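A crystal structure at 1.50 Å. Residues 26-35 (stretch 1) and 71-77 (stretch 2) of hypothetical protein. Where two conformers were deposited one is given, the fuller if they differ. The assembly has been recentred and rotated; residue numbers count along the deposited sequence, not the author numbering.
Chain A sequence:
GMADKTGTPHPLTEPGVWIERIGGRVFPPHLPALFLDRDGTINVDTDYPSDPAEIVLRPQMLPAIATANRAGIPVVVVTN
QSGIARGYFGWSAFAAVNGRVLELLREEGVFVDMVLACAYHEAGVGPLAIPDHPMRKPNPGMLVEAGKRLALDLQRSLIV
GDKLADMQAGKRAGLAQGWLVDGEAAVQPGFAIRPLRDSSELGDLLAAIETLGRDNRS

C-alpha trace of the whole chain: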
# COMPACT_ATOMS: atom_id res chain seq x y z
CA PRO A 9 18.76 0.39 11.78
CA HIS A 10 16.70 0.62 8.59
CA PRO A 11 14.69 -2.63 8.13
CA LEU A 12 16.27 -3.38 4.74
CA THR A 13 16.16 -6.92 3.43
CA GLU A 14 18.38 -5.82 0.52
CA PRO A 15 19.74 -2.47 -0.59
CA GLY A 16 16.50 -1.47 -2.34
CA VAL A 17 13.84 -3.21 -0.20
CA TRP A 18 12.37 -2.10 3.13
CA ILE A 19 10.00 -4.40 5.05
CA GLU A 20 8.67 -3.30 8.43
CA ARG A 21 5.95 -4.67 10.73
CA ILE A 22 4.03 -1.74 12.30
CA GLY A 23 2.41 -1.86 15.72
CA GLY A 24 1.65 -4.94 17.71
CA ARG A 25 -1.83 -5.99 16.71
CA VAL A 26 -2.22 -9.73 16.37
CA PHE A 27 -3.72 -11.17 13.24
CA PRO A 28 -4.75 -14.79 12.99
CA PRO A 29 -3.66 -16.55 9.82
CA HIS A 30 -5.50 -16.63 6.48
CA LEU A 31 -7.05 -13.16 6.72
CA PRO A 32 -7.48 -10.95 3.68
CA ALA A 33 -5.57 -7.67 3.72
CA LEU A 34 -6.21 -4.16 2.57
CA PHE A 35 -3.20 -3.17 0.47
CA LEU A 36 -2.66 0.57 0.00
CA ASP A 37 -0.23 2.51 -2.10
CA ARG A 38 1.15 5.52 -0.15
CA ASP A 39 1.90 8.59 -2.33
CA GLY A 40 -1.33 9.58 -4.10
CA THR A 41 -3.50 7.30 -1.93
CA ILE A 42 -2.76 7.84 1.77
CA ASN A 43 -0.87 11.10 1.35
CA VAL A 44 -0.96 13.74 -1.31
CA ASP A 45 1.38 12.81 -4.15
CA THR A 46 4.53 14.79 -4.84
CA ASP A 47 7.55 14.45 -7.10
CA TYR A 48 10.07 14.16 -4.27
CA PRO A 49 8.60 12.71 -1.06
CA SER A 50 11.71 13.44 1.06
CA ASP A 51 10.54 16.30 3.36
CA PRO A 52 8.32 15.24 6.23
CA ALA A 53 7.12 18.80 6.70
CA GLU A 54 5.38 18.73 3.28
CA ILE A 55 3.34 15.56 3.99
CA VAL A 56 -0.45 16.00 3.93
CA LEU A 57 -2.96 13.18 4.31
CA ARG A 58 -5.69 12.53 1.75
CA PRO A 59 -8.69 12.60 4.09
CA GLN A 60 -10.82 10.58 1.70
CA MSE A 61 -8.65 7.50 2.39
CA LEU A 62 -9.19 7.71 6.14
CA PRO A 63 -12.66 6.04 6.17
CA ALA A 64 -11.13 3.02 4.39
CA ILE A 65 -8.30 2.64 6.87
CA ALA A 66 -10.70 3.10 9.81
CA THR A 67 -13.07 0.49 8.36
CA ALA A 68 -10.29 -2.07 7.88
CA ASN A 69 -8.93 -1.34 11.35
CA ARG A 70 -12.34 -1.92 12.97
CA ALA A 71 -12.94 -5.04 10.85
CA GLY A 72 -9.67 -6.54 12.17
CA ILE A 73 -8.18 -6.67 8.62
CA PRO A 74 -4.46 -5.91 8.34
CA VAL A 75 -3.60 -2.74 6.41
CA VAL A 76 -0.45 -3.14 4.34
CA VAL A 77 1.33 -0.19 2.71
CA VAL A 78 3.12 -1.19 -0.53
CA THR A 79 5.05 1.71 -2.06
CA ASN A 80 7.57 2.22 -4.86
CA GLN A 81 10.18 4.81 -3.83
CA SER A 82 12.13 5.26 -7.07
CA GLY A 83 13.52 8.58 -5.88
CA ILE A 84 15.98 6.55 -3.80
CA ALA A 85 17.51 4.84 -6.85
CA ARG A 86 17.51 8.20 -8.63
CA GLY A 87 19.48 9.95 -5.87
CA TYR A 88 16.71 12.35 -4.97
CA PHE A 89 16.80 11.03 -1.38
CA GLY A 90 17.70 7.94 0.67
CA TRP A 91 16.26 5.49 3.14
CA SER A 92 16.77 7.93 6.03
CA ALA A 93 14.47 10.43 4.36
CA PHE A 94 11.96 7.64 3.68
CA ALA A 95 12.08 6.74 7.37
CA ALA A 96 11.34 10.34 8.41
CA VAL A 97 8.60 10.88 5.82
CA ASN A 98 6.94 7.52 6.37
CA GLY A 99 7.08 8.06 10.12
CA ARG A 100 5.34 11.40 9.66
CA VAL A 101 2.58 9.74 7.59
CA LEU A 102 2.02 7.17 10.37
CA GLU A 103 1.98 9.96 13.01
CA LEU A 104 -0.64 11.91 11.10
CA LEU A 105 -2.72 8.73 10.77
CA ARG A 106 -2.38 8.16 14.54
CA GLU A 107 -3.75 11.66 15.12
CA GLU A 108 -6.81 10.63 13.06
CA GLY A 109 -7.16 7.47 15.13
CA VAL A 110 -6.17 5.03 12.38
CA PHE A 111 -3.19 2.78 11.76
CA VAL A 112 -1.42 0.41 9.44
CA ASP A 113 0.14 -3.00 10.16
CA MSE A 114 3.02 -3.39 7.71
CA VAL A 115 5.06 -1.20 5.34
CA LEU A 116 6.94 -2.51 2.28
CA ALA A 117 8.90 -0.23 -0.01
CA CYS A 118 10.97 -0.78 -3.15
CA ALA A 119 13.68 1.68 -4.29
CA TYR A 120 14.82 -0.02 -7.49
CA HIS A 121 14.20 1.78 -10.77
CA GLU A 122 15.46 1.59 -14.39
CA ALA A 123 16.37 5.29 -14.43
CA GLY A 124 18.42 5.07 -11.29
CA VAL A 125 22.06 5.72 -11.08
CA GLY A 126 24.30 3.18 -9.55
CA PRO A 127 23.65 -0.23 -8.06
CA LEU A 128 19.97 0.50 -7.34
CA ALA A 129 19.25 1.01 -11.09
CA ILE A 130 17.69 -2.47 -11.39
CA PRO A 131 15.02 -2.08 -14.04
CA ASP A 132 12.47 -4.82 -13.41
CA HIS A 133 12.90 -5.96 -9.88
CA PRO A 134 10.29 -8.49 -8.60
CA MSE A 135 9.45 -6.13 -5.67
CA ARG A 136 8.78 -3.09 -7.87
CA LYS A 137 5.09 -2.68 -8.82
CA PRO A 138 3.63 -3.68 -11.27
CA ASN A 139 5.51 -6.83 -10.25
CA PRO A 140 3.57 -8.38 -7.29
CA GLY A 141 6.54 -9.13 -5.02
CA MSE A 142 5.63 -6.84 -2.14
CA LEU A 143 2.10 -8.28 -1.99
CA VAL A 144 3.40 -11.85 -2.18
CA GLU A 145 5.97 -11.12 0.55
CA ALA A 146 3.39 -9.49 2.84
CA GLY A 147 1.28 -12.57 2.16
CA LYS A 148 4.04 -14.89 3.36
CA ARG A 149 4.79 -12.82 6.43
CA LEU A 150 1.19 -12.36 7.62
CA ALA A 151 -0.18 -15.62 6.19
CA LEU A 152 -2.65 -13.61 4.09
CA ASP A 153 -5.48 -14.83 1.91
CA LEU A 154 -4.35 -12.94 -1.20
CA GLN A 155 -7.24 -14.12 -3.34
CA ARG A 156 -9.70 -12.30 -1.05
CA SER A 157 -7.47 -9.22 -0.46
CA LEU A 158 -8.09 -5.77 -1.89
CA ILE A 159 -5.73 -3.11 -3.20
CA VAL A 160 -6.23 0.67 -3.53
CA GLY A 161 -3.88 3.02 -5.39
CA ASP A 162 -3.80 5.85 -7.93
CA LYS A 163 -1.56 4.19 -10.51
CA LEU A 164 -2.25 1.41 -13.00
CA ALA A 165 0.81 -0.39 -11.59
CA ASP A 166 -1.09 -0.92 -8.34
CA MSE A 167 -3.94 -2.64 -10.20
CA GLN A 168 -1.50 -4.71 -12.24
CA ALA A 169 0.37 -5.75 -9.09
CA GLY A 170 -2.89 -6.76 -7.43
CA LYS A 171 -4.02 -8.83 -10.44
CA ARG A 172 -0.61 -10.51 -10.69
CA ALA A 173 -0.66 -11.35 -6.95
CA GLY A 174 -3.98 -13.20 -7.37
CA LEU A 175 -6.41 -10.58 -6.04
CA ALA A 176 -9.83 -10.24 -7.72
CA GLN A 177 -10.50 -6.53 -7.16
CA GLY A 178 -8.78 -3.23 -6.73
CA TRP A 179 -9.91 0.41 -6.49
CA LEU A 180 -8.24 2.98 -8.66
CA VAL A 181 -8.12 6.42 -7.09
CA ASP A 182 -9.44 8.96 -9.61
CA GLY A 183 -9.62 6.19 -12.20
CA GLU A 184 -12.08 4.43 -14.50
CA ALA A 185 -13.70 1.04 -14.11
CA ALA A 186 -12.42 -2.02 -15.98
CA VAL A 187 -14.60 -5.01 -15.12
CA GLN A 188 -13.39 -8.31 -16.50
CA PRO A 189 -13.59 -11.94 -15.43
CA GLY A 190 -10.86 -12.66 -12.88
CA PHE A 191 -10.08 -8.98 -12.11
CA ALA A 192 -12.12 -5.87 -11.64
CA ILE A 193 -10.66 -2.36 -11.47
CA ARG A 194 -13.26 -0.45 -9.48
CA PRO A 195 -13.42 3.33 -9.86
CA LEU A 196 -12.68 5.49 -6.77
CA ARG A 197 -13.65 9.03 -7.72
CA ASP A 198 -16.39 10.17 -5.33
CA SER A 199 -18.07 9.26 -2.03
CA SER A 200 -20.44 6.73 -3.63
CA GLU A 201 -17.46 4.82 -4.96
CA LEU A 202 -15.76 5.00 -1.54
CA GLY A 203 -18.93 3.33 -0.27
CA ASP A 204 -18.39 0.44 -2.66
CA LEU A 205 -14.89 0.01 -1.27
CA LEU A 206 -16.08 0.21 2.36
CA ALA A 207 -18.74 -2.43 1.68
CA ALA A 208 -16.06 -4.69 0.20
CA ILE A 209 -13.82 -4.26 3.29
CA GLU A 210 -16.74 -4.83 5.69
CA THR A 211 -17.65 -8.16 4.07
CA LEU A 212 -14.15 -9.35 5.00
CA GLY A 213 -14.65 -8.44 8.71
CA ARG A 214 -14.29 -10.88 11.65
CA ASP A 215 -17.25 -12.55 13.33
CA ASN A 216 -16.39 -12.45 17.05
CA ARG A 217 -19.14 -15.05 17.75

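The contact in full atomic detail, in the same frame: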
# COMPACT_ATOMS: atom_id res chain seq x y z
N VAL A 26 -2.39 -8.33 16.72
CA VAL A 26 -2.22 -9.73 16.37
C VAL A 26 -3.28 -10.09 15.34
O VAL A 26 -4.46 -9.75 15.49
CB VAL A 26 -2.30 -10.64 17.63
CG1 VAL A 26 -2.42 -12.13 17.25
CG2 VAL A 26 -1.07 -10.41 18.51
N PHE A 27 -2.84 -10.74 14.28
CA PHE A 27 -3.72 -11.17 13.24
C PHE A 27 -3.63 -12.68 13.15
O PHE A 27 -2.54 -13.21 12.96
CB PHE A 27 -3.32 -10.52 11.91
CG PHE A 27 -3.52 -9.04 11.93
CD1 PHE A 27 -4.79 -8.48 11.81
CD2 PHE A 27 -2.44 -8.20 12.13
CE1 PHE A 27 -4.95 -7.12 11.87
CE2 PHE A 27 -2.61 -6.83 12.20
CZ PHE A 27 -3.87 -6.28 12.07
N PRO A 28 -4.77 -13.36 13.27
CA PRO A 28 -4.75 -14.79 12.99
C PRO A 28 -4.41 -15.04 11.53
O PRO A 28 -4.53 -14.14 10.69
CB PRO A 28 -6.19 -15.24 13.30
CG PRO A 28 -6.99 -14.02 13.23
CD PRO A 28 -6.12 -12.87 13.60
N PRO A 29 -4.01 -16.26 11.20
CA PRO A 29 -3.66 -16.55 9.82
C PRO A 29 -4.84 -16.63 8.88
O PRO A 29 -5.98 -16.78 9.31
CB PRO A 29 -2.94 -17.89 9.92
CG PRO A 29 -3.56 -18.54 11.08
CD PRO A 29 -3.87 -17.45 12.07
N HIS A 30 -4.55 -16.48 7.59
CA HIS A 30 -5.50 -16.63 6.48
C HIS A 30 -6.57 -15.54 6.44
O HIS A 30 -7.70 -15.78 6.00
CB HIS A 30 -6.13 -18.04 6.44
CG HIS A 30 -6.48 -18.51 5.06
ND1 HIS A 30 -5.53 -18.70 4.07
CD2 HIS A 30 -7.67 -18.83 4.50
CE1 HIS A 30 -6.12 -19.11 2.97
NE2 HIS A 30 -7.42 -19.20 3.20
N LEU A 31 -6.20 -14.34 6.88
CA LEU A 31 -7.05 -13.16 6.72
C LEU A 31 -6.74 -12.50 5.38
O LEU A 31 -5.58 -12.48 4.95
CB LEU A 31 -6.80 -12.13 7.81
CG LEU A 31 -7.31 -12.47 9.21
CD1 LEU A 31 -6.88 -11.38 10.18
CD2 LEU A 31 -8.82 -12.63 9.16
N PRO A 32 -7.75 -11.88 4.77
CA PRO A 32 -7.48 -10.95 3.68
C PRO A 32 -6.87 -9.68 4.23
O PRO A 32 -7.02 -9.39 5.41
CB PRO A 32 -8.86 -10.63 3.11
CG PRO A 32 -9.83 -11.45 3.86
CD PRO A 32 -9.18 -11.92 5.10
N ALA A 33 -6.16 -8.95 3.37
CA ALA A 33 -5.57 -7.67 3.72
C ALA A 33 -6.13 -6.58 2.84
O ALA A 33 -6.63 -6.84 1.74
CB ALA A 33 -4.07 -7.71 3.55
N LEU A 34 -6.02 -5.37 3.35
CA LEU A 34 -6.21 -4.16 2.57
C LEU A 34 -4.84 -3.63 2.23
O LEU A 34 -4.15 -3.11 3.11
CB LEU A 34 -7.03 -3.10 3.32
CG LEU A 34 -7.21 -1.76 2.59
CD1 LEU A 34 -7.96 -1.91 1.31
CD2 LEU A 34 -7.89 -0.77 3.52
N PHE A 35 -4.45 -3.75 0.97
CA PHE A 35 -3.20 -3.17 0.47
C PHE A 35 -3.45 -1.75 0.00
O PHE A 35 -4.39 -1.51 -0.75
CB PHE A 35 -2.65 -3.98 -0.71
CG PHE A 35 -2.11 -5.36 -0.33
CD1 PHE A 35 -0.83 -5.51 0.18
CD2 PHE A 35 -2.89 -6.50 -0.50
CE1 PHE A 35 -0.32 -6.76 0.51
CE2 PHE A 35 -2.37 -7.75 -0.17
CZ PHE A 35 -1.09 -7.87 0.34
N ALA A 71 -12.61 -3.72 11.34
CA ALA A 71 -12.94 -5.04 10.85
C ALA A 71 -11.88 -6.09 11.23
O ALA A 71 -12.07 -7.28 10.98
CB ALA A 71 -13.16 -5.00 9.37
N GLY A 72 -10.75 -5.64 11.79
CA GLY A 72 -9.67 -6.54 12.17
C GLY A 72 -8.87 -7.10 11.00
O GLY A 72 -8.24 -8.12 11.15
N ILE A 73 -8.86 -6.34 9.88
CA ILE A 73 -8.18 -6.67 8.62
C ILE A 73 -6.85 -5.93 8.59
O ILE A 73 -6.85 -4.71 8.77
CB ILE A 73 -9.10 -6.22 7.43
CG1 ILE A 73 -10.35 -7.12 7.40
CG2 ILE A 73 -8.40 -6.20 6.08
CD1 ILE A 73 -10.01 -8.59 7.48
N PRO A 74 -5.72 -6.65 8.39
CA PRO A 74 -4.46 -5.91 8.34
C PRO A 74 -4.41 -4.93 7.16
O PRO A 74 -4.89 -5.24 6.05
CB PRO A 74 -3.40 -7.00 8.17
CG PRO A 74 -4.14 -8.16 7.69
CD PRO A 74 -5.52 -8.09 8.18
N VAL A 75 -3.83 -3.76 7.42
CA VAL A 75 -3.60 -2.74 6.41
C VAL A 75 -2.12 -2.71 6.07
O VAL A 75 -1.27 -2.52 6.94
CB VAL A 75 -4.09 -1.37 6.89
CG1 VAL A 75 -3.77 -0.30 5.85
CG2 VAL A 75 -5.62 -1.40 7.22
N VAL A 76 -1.81 -2.97 4.81
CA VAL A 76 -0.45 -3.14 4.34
C VAL A 76 -0.11 -2.09 3.30
O VAL A 76 -0.74 -2.02 2.25
CB VAL A 76 -0.21 -4.55 3.76
CG1 VAL A 76 1.21 -4.71 3.29
CG2 VAL A 76 -0.58 -5.64 4.79
N VAL A 77 0.87 -1.25 3.63
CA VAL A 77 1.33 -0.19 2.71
C VAL A 77 2.36 -0.81 1.78
O VAL A 77 3.31 -1.42 2.25
CB VAL A 77 1.91 1.00 3.46
CG1 VAL A 77 2.44 2.05 2.47
CG2 VAL A 77 0.86 1.62 4.40

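The two stretches meet as neighbouring parallel β-strands, joined by two backbone hydrogen bonds at L34 and flanked by an apolar cluster in which the ring of P74 packs against F27, L31 and A33.

The strand pairing brings A33, L34 and F35 alongside P74, V75 and V76. L34 supplies both hydrogen bonds: its N donates to P74 O at 2.9 Å, and its O accepts from V76 N, also at 2.9 Å. With angles at hydrogen of 165° and 171°, both are close to linear. One residue thus reaches the two peptide groups that flank V75, the pattern expected of a parallel ladder. Proline has no amide hydrogen to give, but P74 takes part through its carbonyl. The same carbonyls collect weaker CA-H...O contacts, with A33 CA 3.4 Å from P74 O and V75 CA 3.4 Å from L34 O; farther along, F35 CA lies 3.2 Å from V76 O.

Side chains in register share a face of the sheet. L34 and V75 lie on one, where L34 CD2 comes within 4.4 Å of V75 CG2, a loose approach. F35 and V76 lie on the other and fit more tightly, F35 CD1 being 3.8 Å from V76 CB. V76 also reaches back toward stretch 1 ahead of L34, its CG2 4.2 Å from A33 CB.

Ahead of the paired residues, P74 has the largest area covered by the opposing stretch. Its CB sits 3.9 Å from the centroid of the F27 ring and only 7° off the ring normal, a CH-π contact over the face. The pyrrolidine ring also brings CD to 3.7 Å from F27 CD1 and to 4.1 Å from L31 CD1, while its CG lies 4.2 Å from A33 CB. At the edge of the aromatic ring, F27 CE1 approaches G72 O at 3.5 Å. G72 closes the preceding helix in a Schellman motif, and its positive phi is a conformation that glycine adopts readily.

I73 directs its CA-to-CB bond away from stretch 1, yet the end of its side chain comes back to make contact. Its CD1 lies 4.2 Å from P32 CD, and its CG2 is 3.7 Å from L34 N and 3.5 Å from P32 O. P32 O also lies 3.4 Å from P74 CD. This carbonyl is buried by the contact against carbon atoms and finds no polar partner anywhere in the model, an unsatisfied acceptor just before the regular hydrogen bonding begins.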